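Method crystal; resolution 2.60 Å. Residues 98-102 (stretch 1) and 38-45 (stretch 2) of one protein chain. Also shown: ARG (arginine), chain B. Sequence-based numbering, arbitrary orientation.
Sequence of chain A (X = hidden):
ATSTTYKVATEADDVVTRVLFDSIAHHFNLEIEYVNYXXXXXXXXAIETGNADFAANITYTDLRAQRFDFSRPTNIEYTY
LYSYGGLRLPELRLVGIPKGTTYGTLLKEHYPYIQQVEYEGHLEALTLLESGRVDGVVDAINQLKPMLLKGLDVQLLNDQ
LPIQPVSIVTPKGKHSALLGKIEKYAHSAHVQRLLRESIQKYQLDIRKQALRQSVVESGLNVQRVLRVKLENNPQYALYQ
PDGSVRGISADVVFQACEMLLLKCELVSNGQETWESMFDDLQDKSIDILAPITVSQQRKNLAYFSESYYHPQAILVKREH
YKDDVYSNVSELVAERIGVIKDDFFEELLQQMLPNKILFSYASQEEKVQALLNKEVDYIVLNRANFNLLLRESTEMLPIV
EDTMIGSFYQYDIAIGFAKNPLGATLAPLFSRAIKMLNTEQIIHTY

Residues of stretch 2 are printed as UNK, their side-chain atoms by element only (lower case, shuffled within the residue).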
ATOM      1  N   PRO A  98     -16.347  -3.573  22.176  1.00 59.56           N
ATOM      2  CA  PRO A  98     -16.423  -3.955  23.589  1.00 62.45           C
ATOM      3  C   PRO A  98     -15.897  -2.817  24.440  1.00 63.82           C
ATOM      4  O   PRO A  98     -14.868  -2.221  24.116  1.00 63.82           O
ATOM      5  CB  PRO A  98     -15.513  -5.182  23.692  1.00 56.51           C
ATOM      6  CG  PRO A  98     -15.174  -5.554  22.299  1.00 59.45           C
ATOM      7  CD  PRO A  98     -15.325  -4.338  21.456  1.00 55.75           C
ATOM      8  N   LYS A  99     -16.603  -2.504  25.510  1.00 66.60           N
ATOM      9  CA  LYS A  99     -16.249  -1.339  26.291  1.00 70.46           C
ATOM     10  C   LYS A  99     -15.115  -1.716  27.247  1.00 64.97           C
ATOM     11  O   LYS A  99     -15.061  -2.844  27.747  1.00 55.87           O
ATOM     12  CB  LYS A  99     -17.479  -0.807  27.031  1.00 75.96           C
ATOM     13  CG  LYS A  99     -17.160  -0.013  28.273  1.00 82.40           C
ATOM     14  CD  LYS A  99     -18.262  -0.145  29.284  1.00 92.01           C
ATOM     15  CE  LYS A  99     -18.019  -1.506  29.837  1.00 95.84           C
ATOM     16  NZ  LYS A  99     -18.828  -2.156  30.897  1.00 98.37           N
ATOM     17  N   GLY A 100     -14.192  -0.785  27.465  1.00 69.20           N
ATOM     18  CA  GLY A 100     -13.027  -1.027  28.297  1.00 72.03           C
ATOM     19  C   GLY A 100     -11.839  -1.616  27.548  1.00 66.62           C
ATOM     20  O   GLY A 100     -10.732  -1.716  28.093  1.00 65.04           O
ATOM     21  N   THR A 101     -12.055  -2.015  26.298  1.00 60.49           N
ATOM     22  CA  THR A 101     -10.987  -2.696  25.577  1.00 67.39           C
ATOM     23  C   THR A 101     -10.069  -1.726  24.877  1.00 65.03           C
ATOM     24  O   THR A 101     -10.356  -0.541  24.741  1.00 64.54           O
ATOM     25  CB  THR A 101     -11.504  -3.689  24.507  1.00 69.59           C
ATOM     26  OG1 THR A 101     -12.196  -2.973  23.474  1.00 67.39           O
ATOM     27  CG2 THR A 101     -12.400  -4.750  25.127  1.00 61.25           C
ATOM     28  N   THR A 102      -8.962  -2.279  24.419  1.00 59.82           N
ATOM     29  CA  THR A 102      -7.968  -1.562  23.668  1.00 62.38           C
ATOM     30  C   THR A 102      -8.470  -1.289  22.242  1.00 61.68           C
ATOM     31  O   THR A 102      -7.879  -0.492  21.506  1.00 57.70           O
ATOM     32  CB  THR A 102      -6.656  -2.373  23.649  1.00 66.58           C
ATOM     33  OG1 THR A 102      -5.540  -1.500  23.465  1.00 76.24           O
ATOM     34  CG2 THR A 102      -6.688  -3.436  22.560  1.00 62.57           C
ATOM     35  N   UNK A  38     -20.033 -11.341  32.904  1.00 62.04           N
ATOM     36  CA  UNK A  38     -20.813 -11.141  31.673  1.00 59.35           C
ATOM     37  C   UNK A  38     -20.170 -10.152  30.688  1.00 58.91           C
ATOM     38  O   UNK A  38     -20.575 -10.111  29.519  1.00 60.36           O
ATOM     39  c   UNK A  38     -20.694 -10.789  34.098  1.00 65.43           C
ATOM     40  c   UNK A  38     -21.807  -9.985  33.519  1.00 61.56           C
ATOM     41  c   UNK A  38     -22.146 -10.609  32.193  1.00 62.60           C
ATOM     42  N   UNK A  39     -19.186  -9.379  31.147  1.00 52.04           N
ATOM     43  CA  UNK A  39     -18.498  -8.414  30.285  1.00 54.34           C
ATOM     44  C   UNK A  39     -17.026  -8.214  30.649  1.00 53.27           C
ATOM     45  O   UNK A  39     -16.614  -8.346  31.812  1.00 53.92           O
ATOM     46  c   UNK A  39     -19.220  -7.064  30.327  1.00 67.84           C
ATOM     47  o   UNK A  39     -18.348  -5.997  29.980  1.00 76.10           O
ATOM     48  N   UNK A  40     -16.235  -7.873  29.646  1.00 49.50           N
ATOM     49  CA  UNK A  40     -14.806  -7.683  29.844  1.00 60.63           C
ATOM     50  C   UNK A  40     -14.500  -6.537  30.801  1.00 60.38           C
ATOM     51  O   UNK A  40     -13.495  -6.542  31.509  1.00 59.99           O
ATOM     52  c   UNK A  40     -12.620  -5.437  28.459  1.00 57.26           C
ATOM     53  c   UNK A  40     -14.123  -7.433  28.505  1.00 59.34           C
ATOM     54  c   UNK A  40     -11.653  -7.568  28.874  1.00 55.14           C
ATOM     55  c   UNK A  40     -12.771  -6.798  28.620  1.00 58.25           C
ATOM     56  c   UNK A  40     -11.383  -4.851  28.548  1.00 61.28           C
ATOM     57  c   UNK A  40     -10.281  -5.634  28.791  1.00 62.32           C
ATOM     58  c   UNK A  40     -10.421  -6.994  28.958  1.00 53.82           C
ATOM     59  N   UNK A  41     -15.354  -5.533  30.819  1.00 62.91           N
ATOM     60  CA  UNK A  41     -15.084  -4.410  31.687  1.00 66.33           C
ATOM     61  C   UNK A  41     -15.511  -4.735  33.121  1.00 67.05           C
ATOM     62  O   UNK A  41     -14.891  -4.254  34.078  1.00 64.65           O
ATOM     63  c   UNK A  41     -15.764  -3.181  31.118  1.00 69.93           C
ATOM     64  c   UNK A  41     -15.524  -1.915  31.929  1.00 75.89           C
ATOM     65  n   UNK A  41     -14.526  -1.127  31.529  1.00 75.38           N
ATOM     66  o   UNK A  41     -16.249  -1.637  32.889  1.00 78.88           O
ATOM     67  N   UNK A  42     -16.528  -5.593  33.262  1.00 70.71           N
ATOM     68  CA  UNK A  42     -16.819  -6.250  34.544  1.00 68.41           C
ATOM     69  C   UNK A  42     -15.570  -6.937  35.094  1.00 60.01           C
ATOM     70  O   UNK A  42     -15.301  -6.857  36.282  1.00 69.05           O
ATOM     71  c   UNK A  42     -17.936  -7.292  34.406  1.00 69.79           C
ATOM     72  o   UNK A  42     -20.286  -7.466  34.615  1.00 86.36           O
ATOM     73  o   UNK A  42     -19.455  -5.449  34.347  1.00 81.67           O
ATOM     74  c   UNK A  42     -19.321  -6.687  34.463  1.00 81.26           C
ATOM     75  N   UNK A  43     -14.831  -7.632  34.225  1.00 63.28           N
ATOM     76  CA  UNK A  43     -13.624  -8.331  34.648  1.00 64.01           C
ATOM     77  C   UNK A  43     -12.613  -7.322  35.196  1.00 64.28           C
ATOM     78  O   UNK A  43     -12.105  -7.498  36.303  1.00 71.53           O
ATOM     79  c   UNK A  43     -13.202 -11.341  32.181  1.00 51.15           C
ATOM     80  c   UNK A  43     -12.985  -9.173  33.490  1.00 46.58           C
ATOM     81  c   UNK A  43     -13.773 -10.461  33.261  1.00 48.52           C
ATOM     82  c   UNK A  43     -11.546  -9.503  33.798  1.00 45.82           C
ATOM     83  N   UNK A  44     -12.344  -6.263  34.439  1.00 63.55           N
ATOM     84  CA  UNK A  44     -11.390  -5.227  34.860  1.00 68.85           C
ATOM     85  C   UNK A  44     -11.686  -4.630  36.253  1.00 74.96           C
ATOM     86  O   UNK A  44     -10.768  -4.472  37.072  1.00 77.31           O
ATOM     87  c   UNK A  44     -10.158  -2.857  31.944  1.00 62.02           C
ATOM     88  c   UNK A  44     -11.337  -4.097  33.816  1.00 70.64           C
ATOM     89  c   UNK A  44     -10.083  -4.018  32.929  1.00 66.29           C
ATOM     90  c   UNK A  44      -9.881  -5.310  32.193  1.00 49.99           C
ATOM     91  N   UNK A  45     -12.950  -4.301  36.527  1.00 69.12           N
ATOM     92  CA  UNK A  45     -13.289  -3.737  37.831  1.00 70.36           C
ATOM     93  C   UNK A  45     -13.069  -4.766  38.928  1.00 64.97           C
ATOM     94  O   UNK A  45     -12.640  -4.417  40.026  1.00 67.08           O
ATOM     95  c   UNK A  45     -14.751  -3.214  37.904  1.00 77.95           C
ATOM     96  c   UNK A  45     -14.990  -2.554  39.244  1.00 63.92           C
ATOM     97  c   UNK A  45     -15.774  -4.324  37.688  1.00 75.63           C
TER
HETATM   98  N   ARG B 501      -6.773  -7.584  25.127  1.00 67.91           N
HETATM   99  CA  ARG B 501      -7.659  -6.460  24.860  1.00 65.94           C
HETATM  100  C   ARG B 501      -7.759  -5.549  26.078  1.00 67.16           C
HETATM  101  O   ARG B 501      -8.068  -4.364  25.968  1.00 74.77           O
HETATM  102  CB  ARG B 501      -9.036  -6.958  24.460  1.00 42.07           C
HETATM  103  CG  ARG B 501      -9.760  -7.726  25.548  1.00 41.90           C
HETATM  104  CD  ARG B 501     -10.938  -8.440  24.923  1.00 53.27           C
HETATM  105  NE  ARG B 501     -11.750  -9.124  25.907  1.00 55.31           N
HETATM  106  CZ  ARG B 501     -11.399 -10.256  26.500  1.00 45.67           C
HETATM  107  NH1 ARG B 501     -10.234 -10.831  26.218  1.00 40.59           N
HETATM  108  NH2 ARG B 501     -12.213 -10.801  27.389  1.00 46.78           N
HETATM  109  OXT ARG B 501      -7.531  -5.978  27.202  1.00 70.24           O

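Position 38 carries three side-chain carbons that close a ring onto its own backbone N. It is out of reach of stretch 1 and takes no part in the contact. The ring identifies proline, Pro38.

Position 39 has one carbon followed by one oxygen. The oxygen lies 4.0 Å from Lys99 NZ, too long for a hydrogen bond, and 3.1 Å from the backbone N of position 41, with an N-H...acceptor angle of 150°. A single terminal oxygen on CB means serine; Ser39 OG caps the helix that starts at the next residue.

Position 40 shows one carbon and then a six-membered ring, all carbon. One ring carbon lies 3.2 Å from Gly100 O; another lies 3.6 Å from Lys99 O and 3.4 Å from Thr101 CG2. No oxygen extends the ring, so this is phenylalanine rather than tyrosine. The carbons are Phe40 CE2 and CD2 respectively, and both carbonyl oxygens sit at the ring edge near its plane, where the C-H groups carry slight positive charge, while CG of the bound arginine lies over one face.

Position 41 has two carbons, the second bearing one oxygen and one nitrogen. Its CB lies 3.1 Å from Lys99 CE, a tight approach, the oxygen 3.3 Å from Lys99 NZ, and the nitrogen 3.6 Å from Gly100 CA. The pattern is that of an amide: asparagine. Lys99 NZ donates a weak hydrogen bond to Asn41 OD1.

Position 42 also has two carbons, but the second bears two oxygens, a carboxylate. It makes no contact with stretch 1 within 4.5 Å. This is Asp42.

Position 43 has four carbons forked at the first, with one arm two carbons long. It lies out of reach of stretch 1. The branching gives isoleucine, Ile43.

Position 44 also has four carbons, now forked at the second. A terminal carbon lies 4.1 Å from Gly100 O. The fork means leucine, and that carbon is Leu44 CD2.

Position 45 has one carbon carrying two more and is out of reach of stretch 1, hence valine by its branching, Val45.

The contact sets the first helical turn against a type II beta turn from Pro98 to Thr101, itself braced by Thr101 OG1 donating to Pro98 O at 2.8 Å. Gly100 and Asn41 approach most closely along the backbones, with CA atoms 5.2 Å apart. An ideal CB on Gly100 would fall 2.5 Å from Asn41 ND2, a clash, and its phi/psi of 88/-9 independently calls for glycine, because a CB would be jammed against Lys99 O. The two stretches bury 276 Å² together, and the weak Lys99-Asn41 bond is the only hydrogen bond crossing between them; Thr102 N donates to the bound arginine O at 2.7 Å beside it.

Stretch 2 (38-45) PSFNDILV
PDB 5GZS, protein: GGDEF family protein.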